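Local coordinates for protein kcn28 (Kitasatospora, PDB 6J31) that adopts the two-domain GT-B fold and belongs to the family of the erythromycin biosynthesis protein CIII, at residues V250-A255 with D351-A356; P257-V262 with A355-L360. All coordinates share one frame; numbering follows the deposited sequence.

Interaction 1 of 2, residues V250-A255 with D351-A356; sequences VEVFAA and DRLRAA
Helix-to-helix packing on one face of the six-stranded parallel sheet, in the C-terminal domain of the GT-B fold, brings Val252 against Leu353 and Arg354. Val252 lies in the last turn of helix 243-253 and directs its side chain at helix 350-362; the backbones come close here, with the CA atoms of Val252 and Arg354 6.1 Å apart. Its two methyl groups divide the work. CG1 stands anti to the backbone N (chi1 166°) and lies on the aliphatic root of Arg354, 3.5 Å from Arg354 CB and 3.8 Å from Arg354 CG. CG2 meets Leu353 CD1 at 3.9 Å, and CD1 lies equally near CG1, so this one leucine methyl sits against both branches of the valine. A short, branched side chain suits so close a helix approach, whereas the longer leucine also extends to Phe253, whose ring atom CE1 is 4.3 Å from Leu353 CD1 in an oblique approach. Val252 CG1 also lies over one face of the Phe253 ring, toward its rim.

Arg354 serves two surroundings at once. Its first methylenes join the apolar packing, while the chain bends at chi3 (58°) and carries the guanidinium group away from helix 243-253. One turn back on its own helix, Asp351 OD1 makes a long salt bridge of 3.6 Å with Arg354 NE, and the charged groups lie at the margin of a contact that is otherwise apolar.

Around this pair of helices, Pro350 touches Val252, and Ile343 and Val348 pack against Leu353. Phe253 packs on Leu261 of strand 259-264, and its carbonyl oxygen, at the end of helix 243-253, accepts a hydrogen bond from Asn280 ND2.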
loop_
_atom_site.group_PDB
_atom_site.type_symbol
_atom_site.label_atom_id
_atom_site.label_comp_id
_atom_site.label_asym_id
_atom_site.label_seq_id
_atom_site.Cartn_x
_atom_site.Cartn_y
_atom_site.Cartn_z
ATOM N N VAL A 250 1.019 -18.656 -19.421
ATOM C CA VAL A 250 0.298 -19.095 -20.615
ATOM C C VAL A 250 0.538 -20.582 -20.852
ATOM O O VAL A 250 -0.382 -21.320 -21.219
ATOM C CB VAL A 250 0.662 -18.237 -21.844
ATOM C CG1 VAL A 250 0.133 -16.825 -21.677
ATOM C CG2 VAL A 250 2.150 -18.208 -22.086
ATOM N N GLU A 251 1.770 -21.048 -20.625
ATOM C CA GLU A 251 2.061 -22.474 -20.766
ATOM C C GLU A 251 1.188 -23.306 -19.833
ATOM O O GLU A 251 0.803 -24.431 -20.170
ATOM C CB GLU A 251 3.540 -22.745 -20.486
ATOM C CG GLU A 251 3.875 -24.224 -20.322
ATOM C CD GLU A 251 5.335 -24.469 -20.001
ATOM O OE1 GLU A 251 6.100 -23.487 -19.902
ATOM O OE2 GLU A 251 5.715 -25.647 -19.833
ATOM N N VAL A 252 0.900 -22.789 -18.639
ATOM C CA VAL A 252 0.055 -23.520 -17.699
ATOM C C VAL A 252 -1.399 -23.487 -18.149
ATOM O O VAL A 252 -2.064 -24.526 -18.241
ATOM C CB VAL A 252 0.215 -22.950 -16.279
ATOM C CG1 VAL A 252 -0.895 -23.465 -15.379
ATOM C CG2 VAL A 252 1.575 -23.322 -15.714
ATOM N N PHE A 253 -1.923 -22.293 -18.422
ATOM C CA PHE A 253 -3.346 -22.169 -18.714
ATOM C C PHE A 253 -3.689 -22.593 -20.138
ATOM O O PHE A 253 -4.834 -22.977 -20.404
ATOM C CB PHE A 253 -3.792 -20.737 -18.428
ATOM C CG PHE A 253 -3.850 -20.428 -16.962
ATOM C CD1 PHE A 253 -2.748 -19.901 -16.306
ATOM C CD2 PHE A 253 -4.987 -20.707 -16.228
ATOM C CE1 PHE A 253 -2.790 -19.636 -14.954
ATOM C CE2 PHE A 253 -5.033 -20.445 -14.876
ATOM C CZ PHE A 253 -3.934 -19.906 -14.239
ATOM N N ALA A 254 -2.736 -22.518 -21.060
ATOM C CA ALA A 254 -2.803 -23.326 -22.272
ATOM C C ALA A 254 -2.433 -24.760 -21.938
ATOM O O ALA A 254 -1.291 -25.015 -21.551
ATOM C CB ALA A 254 -1.870 -22.781 -23.349
ATOM N N ALA A 255 -3.401 -25.675 -22.069
ATOM C CA ALA A 255 -3.405 -27.050 -21.559
ATOM C C ALA A 255 -4.285 -27.102 -20.323
ATOM O O ALA A 255 -4.430 -28.156 -19.696
ATOM C CB ALA A 255 -2.012 -27.609 -21.251
ATOM N N ASP A 351 4.009 -27.311 -13.578
ATOM C CA ASP A 351 3.132 -28.122 -12.736
ATOM C C ASP A 351 2.986 -27.529 -11.341
ATOM O O ASP A 351 1.896 -27.572 -10.760
ATOM C CB ASP A 351 3.602 -29.575 -12.666
ATOM C CG ASP A 351 2.937 -30.447 -13.718
ATOM O OD1 ASP A 351 2.094 -29.920 -14.478
ATOM O OD2 ASP A 351 3.232 -31.662 -13.765
ATOM N N ARG A 352 4.069 -26.993 -10.773
ATOM C CA ARG A 352 3.973 -26.392 -9.446
ATOM C C ARG A 352 2.996 -25.220 -9.446
ATOM O O ARG A 352 2.138 -25.112 -8.563
ATOM C CB ARG A 352 5.349 -25.909 -8.988
ATOM C CG ARG A 352 6.253 -26.917 -8.313
ATOM C CD ARG A 352 7.560 -26.200 -7.995
ATOM N NE ARG A 352 7.383 -25.036 -7.128
ATOM C CZ ARG A 352 8.320 -24.112 -6.929
ATOM N NH1 ARG A 352 8.074 -23.072 -6.138
ATOM N NH2 ARG A 352 9.508 -24.225 -7.511
ATOM N N LEU A 353 3.122 -24.322 -10.428
ATOM C CA LEU A 353 2.195 -23.197 -10.513
ATOM C C LEU A 353 0.773 -23.682 -10.765
ATOM O O LEU A 353 -0.184 -23.147 -10.194
ATOM C CB LEU A 353 2.646 -22.218 -11.607
ATOM C CG LEU A 353 1.882 -20.918 -11.941
ATOM C CD1 LEU A 353 0.561 -21.118 -12.692
ATOM C CD2 LEU A 353 1.657 -20.092 -10.681
ATOM N N ARG A 354 0.614 -24.691 -11.623
ATOM C CA ARG A 354 -0.720 -25.203 -11.929
ATOM C C ARG A 354 -1.358 -25.866 -10.716
ATOM O O ARG A 354 -2.569 -25.736 -10.499
ATOM C CB ARG A 354 -0.656 -26.172 -13.108
ATOM C CG ARG A 354 -2.020 -26.665 -13.571
ATOM C CD ARG A 354 -1.897 -27.925 -14.402
ATOM N NE ARG A 354 -1.236 -28.991 -13.661
ATOM C CZ ARG A 354 -1.874 -29.915 -12.954
ATOM N NH1 ARG A 354 -1.184 -30.846 -12.309
ATOM N NH2 ARG A 354 -3.200 -29.913 -12.893
ATOM N N ALA A 355 -0.564 -26.589 -9.921
ATOM C CA ALA A 355 -1.110 -27.277 -8.754
ATOM C C ALA A 355 -1.712 -26.285 -7.770
ATOM O O ALA A 355 -2.822 -26.488 -7.264
ATOM C CB ALA A 355 -0.020 -28.110 -8.081
ATOM N N ALA A 356 -0.991 -25.200 -7.486
ATOM C CA ALA A 356 -1.519 -24.174 -6.596
ATOM C C ALA A 356 -2.807 -23.577 -7.148
ATOM O O ALA A 356 -3.762 -23.345 -6.399
ATOM C CB ALA A 356 -0.475 -23.083 -6.373
#

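Interaction 2 of 2, residues P257-V262 with A355-L360; sequences PDWHLV and AAVVEL
Trp259 and Val357 meet through their first torsions: chi1 of -86° places the Trp259 CG anti to its carbonyl carbon and sends the indole from the start of strand 259-264 toward helix 350-362, while chi1 of 164° in Val357 sets CG1 anti to the backbone N, where it can lie on the indole. The long flat side chain is well matched to the gap it has to span, for even the nearest CA atoms, those of Trp259 and Val358, are 9.6 Å apart.

Contact is made by the outer part of the six-membered ring. Val357 CG1 lies over one face, 3.9 Å from the centroid of that ring and 24° off its normal, which makes this a CH-pi contact displaced toward the rim. The nearest ring atom is Trp259 CH2, 3.5 Å from Val357 CG1; Trp259 CZ3 follows at 3.8 Å from the same methyl. The two side chains run past each other in opposite directions. The far end of the indole also nears the helix backbone, with Trp259 CH2 4.0 Å from Val357 O and, obliquely, Trp259 CZ2 4.5 Å from Val358 CA.

Neighbouring groups complete the setting. Lys229 and Ala231, of the adjacent strand 229-234, also touch the Trp259 side chain, and Glu359, which makes no contact with 257-262, forms a salt bridge with Arg341 in strand 340-342.

No hydrogen bond or salt bridge joins the two segments. The union therefore rests on dispersion and burial of apolar surface, perhaps with a small electrostatic share as the valine C-H bonds face the pi cloud. A compact, beta-branched valine suits this place, since the tryptophan does the spanning and one valine methyl can settle on its face.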
loop_
_atom_site.group_PDB
_atom_site.type_symbol
_atom_site.label_atom_id
_atom_site.label_comp_id
_atom_site.label_asym_id
_atom_site.label_seq_id
_atom_site.Cartn_x
_atom_site.Cartn_y
_atom_site.Cartn_z
ATOM N N PRO A 257 -7.810 -26.078 -20.351
ATOM C CA PRO A 257 -9.112 -25.643 -20.855
ATOM C C PRO A 257 -10.114 -25.639 -19.714
ATOM O O PRO A 257 -9.884 -26.235 -18.658
ATOM C CB PRO A 257 -9.464 -26.697 -21.915
ATOM C CG PRO A 257 -8.172 -27.384 -22.218
ATOM C CD PRO A 257 -7.439 -27.380 -20.924
ATOM N N ASP A 258 -11.215 -24.919 -19.936
ATOM C CA ASP A 258 -12.296 -24.690 -18.980
ATOM C C ASP A 258 -11.882 -23.538 -18.075
ATOM O O ASP A 258 -12.715 -22.948 -17.380
ATOM C CB ASP A 258 -12.621 -25.940 -18.154
ATOM C CG ASP A 258 -12.958 -27.134 -19.017
ATOM O OD1 ASP A 258 -13.461 -26.927 -20.140
ATOM O OD2 ASP A 258 -12.712 -28.277 -18.575
ATOM N N TRP A 259 -10.595 -23.206 -18.097
ATOM C CA TRP A 259 -10.053 -22.055 -17.396
ATOM C C TRP A 259 -9.822 -20.948 -18.411
ATOM O O TRP A 259 -9.432 -21.216 -19.551
ATOM C CB TRP A 259 -8.730 -22.385 -16.697
ATOM C CG TRP A 259 -8.850 -22.977 -15.331
ATOM C CD1 TRP A 259 -9.098 -24.280 -15.020
ATOM C CD2 TRP A 259 -8.699 -22.287 -14.086
ATOM N NE1 TRP A 259 -9.123 -24.444 -13.656
ATOM C CE2 TRP A 259 -8.880 -23.235 -13.060
ATOM C CE3 TRP A 259 -8.435 -20.960 -13.738
ATOM C CZ2 TRP A 259 -8.805 -22.897 -11.711
ATOM C CZ3 TRP A 259 -8.362 -20.626 -12.400
ATOM C CH2 TRP A 259 -8.547 -21.590 -11.403
ATOM N N HIS A 260 -10.068 -19.708 -18.003
ATOM C CA HIS A 260 -9.716 -18.556 -18.818
ATOM C C HIS A 260 -8.739 -17.689 -18.044
ATOM O O HIS A 260 -9.007 -17.312 -16.898
ATOM C CB HIS A 260 -10.934 -17.733 -19.233
ATOM C CG HIS A 260 -10.608 -16.659 -20.222
ATOM N ND1 HIS A 260 -10.429 -16.916 -21.565
ATOM C CD2 HIS A 260 -10.395 -15.332 -20.063
ATOM C CE1 HIS A 260 -10.137 -15.790 -22.192
ATOM N NE2 HIS A 260 -10.110 -14.815 -21.302
ATOM N N LEU A 261 -7.608 -17.383 -18.671
ATOM C CA LEU A 261 -6.549 -16.598 -18.057
ATOM C C LEU A 261 -6.629 -15.155 -18.533
ATOM O O LEU A 261 -6.677 -14.894 -19.739
ATOM C CB LEU A 261 -5.181 -17.192 -18.394
ATOM C CG LEU A 261 -3.954 -16.289 -18.257
ATOM C CD1 LEU A 261 -3.776 -15.825 -16.826
ATOM C CD2 LEU A 261 -2.717 -17.026 -18.731
ATOM N N VAL A 262 -6.653 -14.226 -17.582
ATOM C CA VAL A 262 -6.530 -12.799 -17.852
ATOM C C VAL A 262 -5.151 -12.396 -17.359
ATOM O O VAL A 262 -4.909 -12.331 -16.148
ATOM C CB VAL A 262 -7.624 -11.974 -17.161
ATOM C CG1 VAL A 262 -7.358 -10.483 -17.359
ATOM C CG2 VAL A 262 -9.001 -12.358 -17.674
ATOM N N ALA A 355 -0.564 -26.589 -9.921
ATOM C CA ALA A 355 -1.110 -27.277 -8.754
ATOM C C ALA A 355 -1.712 -26.285 -7.770
ATOM O O ALA A 355 -2.822 -26.488 -7.264
ATOM C CB ALA A 355 -0.020 -28.110 -8.081
ATOM N N ALA A 356 -0.991 -25.200 -7.486
ATOM C CA ALA A 356 -1.519 -24.174 -6.596
ATOM C C ALA A 356 -2.807 -23.577 -7.148
ATOM O O ALA A 356 -3.762 -23.345 -6.399
ATOM C CB ALA A 356 -0.475 -23.083 -6.373
ATOM N N VAL A 357 -2.856 -23.330 -8.458
ATOM C CA VAL A 357 -4.031 -22.702 -9.057
ATOM C C VAL A 357 -5.250 -23.614 -8.945
ATOM O O VAL A 357 -6.318 -23.193 -8.488
ATOM C CB VAL A 357 -3.740 -22.318 -10.519
ATOM C CG1 VAL A 357 -5.031 -22.038 -11.267
ATOM C CG2 VAL A 357 -2.814 -21.119 -10.568
ATOM N N VAL A 358 -5.112 -24.873 -9.368
ATOM C CA VAL A 358 -6.275 -25.757 -9.420
ATOM C C VAL A 358 -6.720 -26.162 -8.016
ATOM O O VAL A 358 -7.921 -26.260 -7.737
ATOM C CB VAL A 358 -5.986 -26.977 -10.319
ATOM C CG1 VAL A 358 -4.861 -27.839 -9.750
ATOM C CG2 VAL A 358 -7.251 -27.795 -10.526
ATOM N N GLU A 359 -5.767 -26.421 -7.118
ATOM C CA GLU A 359 -6.113 -26.832 -5.760
ATOM C C GLU A 359 -6.777 -25.694 -4.993
ATOM O O GLU A 359 -7.787 -25.899 -4.310
ATOM C CB GLU A 359 -4.865 -27.323 -5.033
ATOM C CG GLU A 359 -4.518 -28.771 -5.330
ATOM C CD GLU A 359 -3.028 -29.041 -5.247
ATOM O OE1 GLU A 359 -2.342 -28.359 -4.453
ATOM O OE2 GLU A 359 -2.546 -29.936 -5.974
ATOM N N LEU A 360 -6.217 -24.487 -5.089
ATOM C CA LEU A 360 -6.776 -23.344 -4.373
ATOM C C LEU A 360 -8.208 -23.055 -4.805
ATOM O O LEU A 360 -9.071 -22.763 -3.968
ATOM C CB LEU A 360 -5.895 -22.116 -4.592
ATOM C CG LEU A 360 -5.385 -21.369 -3.366
ATOM C CD1 LEU A 360 -4.748 -22.334 -2.395
ATOM C CD2 LEU A 360 -4.383 -20.328 -3.798
#

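Overall arrangement
Interactions 1 and 2 are neighbours, with centres about 7 Å apart, and both end on helix 350-362, sharing Ala355 and Ala356. Their other halves are consecutive in sequence: helix 243-253 leads into strand 259-264, part of a beta-alpha-beta crossover from strand 229-234. Some 85 residues after that strand, helix 350-362 returns to pack on both. Phe253 unites the two contacts: its CE2 is 3.6 Å from Trp259 CE3 and its CZ 3.8 Å from Val357 CG1. Together they form adjoining parts of the apolar packing between the sheet and these two helices, joining the early and late parts of a single Rossmann-like domain.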